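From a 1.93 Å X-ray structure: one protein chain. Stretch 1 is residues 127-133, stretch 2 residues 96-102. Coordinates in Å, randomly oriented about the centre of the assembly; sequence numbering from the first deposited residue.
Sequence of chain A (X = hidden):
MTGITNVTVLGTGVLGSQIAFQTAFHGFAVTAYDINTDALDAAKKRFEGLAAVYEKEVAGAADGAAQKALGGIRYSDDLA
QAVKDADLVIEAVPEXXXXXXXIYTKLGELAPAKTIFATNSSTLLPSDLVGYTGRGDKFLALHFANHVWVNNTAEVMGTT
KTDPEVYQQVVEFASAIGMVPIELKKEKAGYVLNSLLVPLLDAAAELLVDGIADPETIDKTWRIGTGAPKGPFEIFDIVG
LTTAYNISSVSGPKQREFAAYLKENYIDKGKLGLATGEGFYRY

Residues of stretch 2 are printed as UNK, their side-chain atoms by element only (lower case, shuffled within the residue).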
# COMPACT_ATOMS: atom_id res chain seq x y z
N SER A 127 10.50 14.31 20.81
CA SER A 127 11.73 14.18 21.58
C SER A 127 12.79 15.18 21.15
O SER A 127 13.59 15.61 21.98
CB SER A 127 12.28 12.76 21.49
OG SER A 127 11.43 11.88 22.19
N ASP A 128 12.80 15.54 19.87
CA ASP A 128 13.73 16.55 19.37
C ASP A 128 13.45 17.91 20.00
O ASP A 128 14.34 18.77 20.05
CB ASP A 128 13.66 16.67 17.84
CG ASP A 128 14.19 15.44 17.13
OD1 ASP A 128 14.96 14.68 17.75
OD2 ASP A 128 13.86 15.23 15.94
N LEU A 129 12.23 18.11 20.48
CA LEU A 129 11.75 19.44 20.84
C LEU A 129 11.35 19.56 22.31
O LEU A 129 11.20 20.67 22.82
CB LEU A 129 10.55 19.79 19.95
CG LEU A 129 10.73 19.80 18.44
CD1 LEU A 129 9.39 19.92 17.73
CD2 LEU A 129 11.68 20.91 18.01
N VAL A 130 11.16 18.43 22.99
CA VAL A 130 10.56 18.46 24.33
C VAL A 130 11.33 19.32 25.33
O VAL A 130 10.73 20.01 26.15
CB VAL A 130 10.34 17.04 24.89
CG1 VAL A 130 11.65 16.27 24.90
CG2 VAL A 130 9.72 17.11 26.28
N GLY A 131 12.65 19.28 25.24
CA GLY A 131 13.49 20.00 26.18
C GLY A 131 13.23 21.49 26.25
O GLY A 131 13.40 22.11 27.30
N TYR A 132 12.82 22.08 25.13
CA TYR A 132 12.60 23.52 25.05
C TYR A 132 11.28 23.91 25.69
O TYR A 132 11.12 25.05 26.14
CB TYR A 132 12.58 23.96 23.59
CG TYR A 132 13.76 23.49 22.80
CD1 TYR A 132 15.05 23.58 23.32
CD2 TYR A 132 13.60 22.97 21.51
CE1 TYR A 132 16.15 23.14 22.58
CE2 TYR A 132 14.69 22.53 20.77
CZ TYR A 132 15.96 22.62 21.31
OH TYR A 132 17.05 22.20 20.58
N THR A 133 10.32 23.00 25.72
CA THR A 133 9.00 23.36 26.20
C THR A 133 9.03 23.77 27.66
O THR A 133 8.37 24.74 28.05
CB THR A 133 7.97 22.23 26.04
OG1 THR A 133 8.30 21.15 26.91
CG2 THR A 133 7.92 21.75 24.61
N UNK A 96 11.70 23.90 10.99
CA UNK A 96 13.06 24.33 11.34
C UNK A 96 13.36 24.18 12.83
O UNK A 96 12.67 24.77 13.66
o UNK A 96 14.43 26.32 11.56
c UNK A 96 13.24 25.80 10.98
N UNK A 97 14.41 23.43 13.17
CA UNK A 97 14.78 23.27 14.57
C UNK A 97 14.97 24.62 15.27
O UNK A 97 14.38 24.87 16.32
c UNK A 97 16.46 22.19 16.17
c UNK A 97 17.78 21.42 16.25
c UNK A 97 15.35 21.42 16.88
c UNK A 97 16.06 22.44 14.71
N UNK A 98 15.80 25.49 14.69
CA UNK A 98 16.04 26.82 15.27
C UNK A 98 14.71 27.52 15.55
O UNK A 98 14.47 28.05 16.64
o UNK A 98 18.70 27.46 12.82
o UNK A 98 18.73 26.25 14.65
c UNK A 98 16.84 27.69 14.28
c UNK A 98 18.18 27.09 13.90
N UNK A 99 13.84 27.49 14.55
CA UNK A 99 12.59 28.22 14.57
C UNK A 99 11.60 27.62 15.58
O UNK A 99 10.92 28.36 16.30
c UNK A 99 10.72 29.10 11.23
c UNK A 99 9.58 28.70 13.44
c UNK A 99 12.04 28.25 13.15
c UNK A 99 10.86 29.13 12.74
N UNK A 100 11.53 26.30 15.66
CA UNK A 100 10.69 25.67 16.67
C UNK A 100 11.36 25.79 18.04
O UNK A 100 10.68 25.91 19.07
c UNK A 100 10.37 24.20 16.33
c UNK A 100 9.09 22.57 14.84
n UNK A 100 7.52 23.16 12.93
c UNK A 100 8.58 22.24 13.44
c UNK A 100 9.66 23.99 14.98
N UNK A 101 12.69 25.76 18.06
CA UNK A 101 13.45 25.93 19.30
C UNK A 101 13.06 27.23 20.01
O UNK A 101 12.71 27.23 21.20
n UNK A 101 18.09 25.48 19.97
n UNK A 101 19.24 23.74 19.00
c UNK A 101 15.77 26.34 20.27
c UNK A 101 18.45 24.80 18.89
n UNK A 101 18.03 25.17 17.69
c UNK A 101 14.96 25.93 19.04
c UNK A 101 17.23 26.66 19.97
N UNK A 102 13.14 28.34 19.29
CA UNK A 102 12.90 29.64 19.92
C UNK A 102 11.43 29.84 20.26
O UNK A 102 11.09 30.41 21.30
c UNK A 102 12.92 30.87 17.71
c UNK A 102 13.48 30.79 19.10
o UNK A 102 12.28 29.89 17.28
o UNK A 102 13.12 31.91 17.05

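Position 96 carries two side-chain atoms, a carbon and then an oxygen, and lies out of reach of stretch 1. One carbon bearing one oxygen is a hydroxymethyl group, so this is Ser 96. It stands just before the helix, where the first turn has backbone NH groups without carbonyl partners; its OG accepts from the backbone N of position 99 at 3.3 Å, a capping bond that a short hydroxyl side chain is well placed to make.

Position 97 has four carbons, forked at the second, with no polar atom. One terminal carbon lies 3.9 Å from CD2 of Leu 129 and 4.1 Å from CE2 of Tyr 132, near the plane of the ring, at its edge. A fork at the second carbon is the leucine pattern, and the residue is Leu 97; the terminal carbon is CD1. Its CA-to-CB bond points sideways, but with chi1 in t and chi2 in p the end of the side chain comes nearer to stretch 1. A branched apolar side chain suits a site with an aliphatic neighbour and an aromatic edge.

Position 98 shows two carbons, the second carrying two oxygens, and touches nothing on stretch 1. This is a carboxylate one carbon from the backbone, hence Asp 98. Its CA-to-CB bond points away from stretch 1. An acid early in a helix is favourable to the helix dipole, and this one also forms a salt bridge within its own stretch, to position 101.

Position 99 again has four carbons forked at the second, out of reach of stretch 1: Leu 99, with chi1 and chi2 both in t. A wholly apolar side chain has no polar group to satisfy, and it leaves the capping to the backbone N.

Position 100 has four carbons in a row ending in nitrogen, and its CB lies 3.9 Å from CD2 of Leu 129. The unbranched chain is the signature of Lys 100. The CA-to-CB bond points toward stretch 1, but the chain then leads away, so its aliphatic base can join the apolar contact while NZ finds a hydrogen bond just outside the stretches.

Position 101 has three carbons, a nitrogen, then a carbon bearing two more nitrogens. The second carbon lies 3.8 Å from the centroid of the Tyr 132 ring, only 9° off the normal, and a terminal nitrogen 3.1 Å from OH of Tyr 132. The guanidinium identifies Arg 101. CG makes the CH-pi contact; NH2 is the nitrogen near the hydroxyl, but the angle is too poor for a hydrogen bond, and the oxygen lies over a face of the guanidinium. The long aliphatic part can lie on the ring while the guanidinium reaches Asp 98, NH1 meeting its OD1 at 3.3 Å in the salt bridge.

Position 102 repeats the two-carbon, two-oxygen pattern without touching stretch 1: Asp 102. Its CA-to-CB bond points away from stretch 1. A carboxylate offers acceptors, and OD1 is hydrogen-bonded to a residue just beyond the stretch.

The contact works by packing, without a hydrogen bond across it. The helices run at 32° to each other, with axes 9.6 Å apart at closest approach. Tyr 132 is central: Arg 101 covers one face of its ring and Leu 97 meets the edge, while Leu 129 CD2 reaches both Leu 97 and Lys 100. Together they bury a modest 288 Å².

Stretch 2, residues 96-102: SLDLKRD
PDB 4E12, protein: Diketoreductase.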